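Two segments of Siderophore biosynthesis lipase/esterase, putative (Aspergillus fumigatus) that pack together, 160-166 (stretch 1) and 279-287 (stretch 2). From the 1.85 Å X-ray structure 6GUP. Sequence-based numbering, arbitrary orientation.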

# COMPACT_ATOMS: atom_id res chain seq x y z
N ALA A 160 4.48 -19.33 14.95
CA ALA A 160 3.39 -18.87 14.09
C ALA A 160 2.15 -18.57 14.93
O ALA A 160 1.73 -19.40 15.73
CB ALA A 160 3.09 -19.90 13.02
N ILE A 161 1.57 -17.39 14.73
CA ILE A 161 0.37 -16.96 15.44
C ILE A 161 -0.70 -16.58 14.41
O ILE A 161 -0.39 -15.93 13.41
CB ILE A 161 0.65 -15.77 16.40
CG1 ILE A 161 1.75 -16.12 17.41
CG2 ILE A 161 -0.62 -15.37 17.15
CD1 ILE A 161 2.34 -14.93 18.12
N MET A 162 -1.94 -16.98 14.67
CA MET A 162 -3.09 -16.57 13.86
C MET A 162 -4.15 -15.95 14.77
O MET A 162 -4.71 -16.63 15.63
CB MET A 162 -3.68 -17.77 13.10
CG MET A 162 -2.68 -18.48 12.20
SD MET A 162 -3.46 -19.48 10.91
CE MET A 162 -4.12 -20.84 11.86
N GLN A 163 -4.40 -14.66 14.59
CA GLN A 163 -5.35 -13.91 15.41
C GLN A 163 -6.65 -13.72 14.63
O GLN A 163 -6.65 -13.12 13.55
CB GLN A 163 -4.75 -12.56 15.80
CG GLN A 163 -5.58 -11.76 16.80
CD GLN A 163 -6.65 -10.89 16.16
OE1 GLN A 163 -6.42 -10.25 15.14
NE2 GLN A 163 -7.83 -10.87 16.76
N ALA A 164 -7.75 -14.24 15.19
CA ALA A 164 -9.07 -14.20 14.55
C ALA A 164 -9.08 -14.73 13.10
O ALA A 164 -9.51 -14.01 12.19
CB ALA A 164 -9.65 -12.80 14.64
N PRO A 165 -8.59 -15.97 12.88
CA PRO A 165 -8.71 -16.57 11.55
C PRO A 165 -10.17 -16.97 11.29
O PRO A 165 -10.65 -17.97 11.84
CB PRO A 165 -7.79 -17.79 11.62
CG PRO A 165 -7.74 -18.14 13.06
CD PRO A 165 -7.88 -16.86 13.82
N VAL A 166 -10.84 -16.18 10.46
CA VAL A 166 -12.29 -16.26 10.29
C VAL A 166 -12.61 -16.47 8.81
O VAL A 166 -11.99 -15.86 7.94
CB VAL A 166 -12.96 -14.97 10.82
CG1 VAL A 166 -14.41 -14.84 10.38
CG2 VAL A 166 -12.87 -14.93 12.34
N MET A 279 0.01 -20.97 17.57
CA MET A 279 -0.99 -20.44 18.50
C MET A 279 -2.11 -19.73 17.74
O MET A 279 -1.86 -18.78 17.00
CB MET A 279 -0.37 -19.49 19.52
CG MET A 279 -1.33 -19.10 20.64
SD MET A 279 -0.55 -18.26 22.03
CE MET A 279 -0.09 -16.71 21.26
N VAL A 280 -3.34 -20.21 17.92
CA VAL A 280 -4.53 -19.56 17.37
C VAL A 280 -5.25 -18.80 18.49
O VAL A 280 -5.54 -19.37 19.54
CB VAL A 280 -5.48 -20.59 16.72
CG1 VAL A 280 -6.75 -19.92 16.19
CG2 VAL A 280 -4.77 -21.33 15.60
N LEU A 281 -5.53 -17.52 18.25
CA LEU A 281 -6.25 -16.67 19.20
C LEU A 281 -7.59 -16.25 18.61
O LEU A 281 -7.67 -15.28 17.86
CB LEU A 281 -5.41 -15.44 19.55
CG LEU A 281 -4.05 -15.67 20.20
CD1 LEU A 281 -3.32 -14.35 20.37
CD2 LEU A 281 -4.17 -16.38 21.54
N PHE A 282 -8.64 -16.99 18.96
CA PHE A 282 -10.01 -16.62 18.58
C PHE A 282 -10.51 -15.47 19.43
O PHE A 282 -10.07 -15.27 20.56
CB PHE A 282 -11.00 -17.79 18.73
CG PHE A 282 -11.12 -18.69 17.53
CD1 PHE A 282 -10.67 -18.33 16.25
CD2 PHE A 282 -11.75 -19.92 17.67
CE1 PHE A 282 -10.83 -19.19 15.17
CE2 PHE A 282 -11.91 -20.78 16.60
CZ PHE A 282 -11.44 -20.41 15.35
N SER A 283 -11.47 -14.73 18.88
CA SER A 283 -12.15 -13.66 19.59
C SER A 283 -13.50 -14.19 20.08
O SER A 283 -14.30 -14.69 19.29
CB SER A 283 -12.33 -12.45 18.67
OG SER A 283 -11.09 -11.81 18.45
N GLY A 284 -13.73 -14.12 21.39
CA GLY A 284 -14.92 -14.69 22.02
C GLY A 284 -16.24 -14.04 21.63
O GLY A 284 -17.27 -14.71 21.56
N ALA A 285 -16.20 -12.73 21.38
CA ALA A 285 -17.35 -11.98 20.90
C ALA A 285 -17.15 -11.54 19.44
O ALA A 285 -17.53 -10.43 19.06
CB ALA A 285 -17.59 -10.77 21.79
N ASP A 286 -16.55 -12.43 18.63
CA ASP A 286 -16.29 -12.13 17.23
C ASP A 286 -17.61 -12.00 16.49
O ASP A 286 -18.36 -12.97 16.34
CB ASP A 286 -15.41 -13.20 16.57
CG ASP A 286 -14.79 -12.74 15.27
OD1 ASP A 286 -15.50 -12.15 14.43
OD2 ASP A 286 -13.58 -12.97 15.07
N GLN A 287 -17.89 -10.78 16.04
CA GLN A 287 -19.13 -10.46 15.34
C GLN A 287 -19.19 -10.99 13.90
O GLN A 287 -20.27 -11.02 13.31
CB GLN A 287 -19.41 -8.94 15.39
CG GLN A 287 -18.53 -8.04 14.51
CD GLN A 287 -17.11 -7.84 15.03
OE1 GLN A 287 -16.73 -8.34 16.09
NE2 GLN A 287 -16.31 -7.10 14.27
O HOH W 1 -8.50 -12.62 18.76

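Two parallel strands, both of which begin earlier in the chain, run through 160-163 and from Met279 onward; the CA atoms of Ile161 and Met279, Met162 and Val280, and Gln163 and Leu281 are each 4.8 Å apart. Their backbones supply the polar glue. Met279 N donates to Ala160 O (3.0 Å), Met162 N to Met279 O (2.9 Å), Leu281 N to Met162 O (2.9 Å) and Ala164 N to Leu281 O (2.9 Å). The extended backbone sends successive side chains to alternate faces of the sheet.

One face carries Ile161, Gln163, Met279 and Leu281. Ile161, with chi1 m and chi2 t, sets its CG1 4.3 Å from Met279 CE and its CG2 4.3 Å from Leu281 CD1, so this branched, apolar side chain fills space beside both. Met279 is extended through chi1 and chi2 (both t) before chi3 turns to p; it has the largest area covered by the other stretch, and its long, flexible, apolar side chain suits this buried place. Leu281 (m, t) directs CD1 to that contact with Ile161, apt for a buried leucine.

On the other face, Met162 (m, t, m) brings CE to 3.8 Å from Val280 CG2, while Val280, with chi1 t, offers CG1 to Pro165 CG at 3.7 Å. Compact, apolar Pro165 also places CG 3.9 Å from Phe282 CE1. The CA-to-CB bond of Phe282 points away from stretch 1, but with chi1 at -88° the ring end comes nearer, and Pro165 O lies at the ring edge, 3.6 Å from CE1.

Gln163, polar but buried, has chi1 t and chi2 m. Its NE2 donates to a water (2.7 Å), which donates to Leu281 O (2.9 Å) and Ser283 OG (2.7 Å), bridging the stretches. Beyond a type I turn from Ser283, Asp286, chi1 t, points toward stretch 1, with OD2 3.4 Å from Val166 CG2 and hydrogen-bonded elsewhere in the structure.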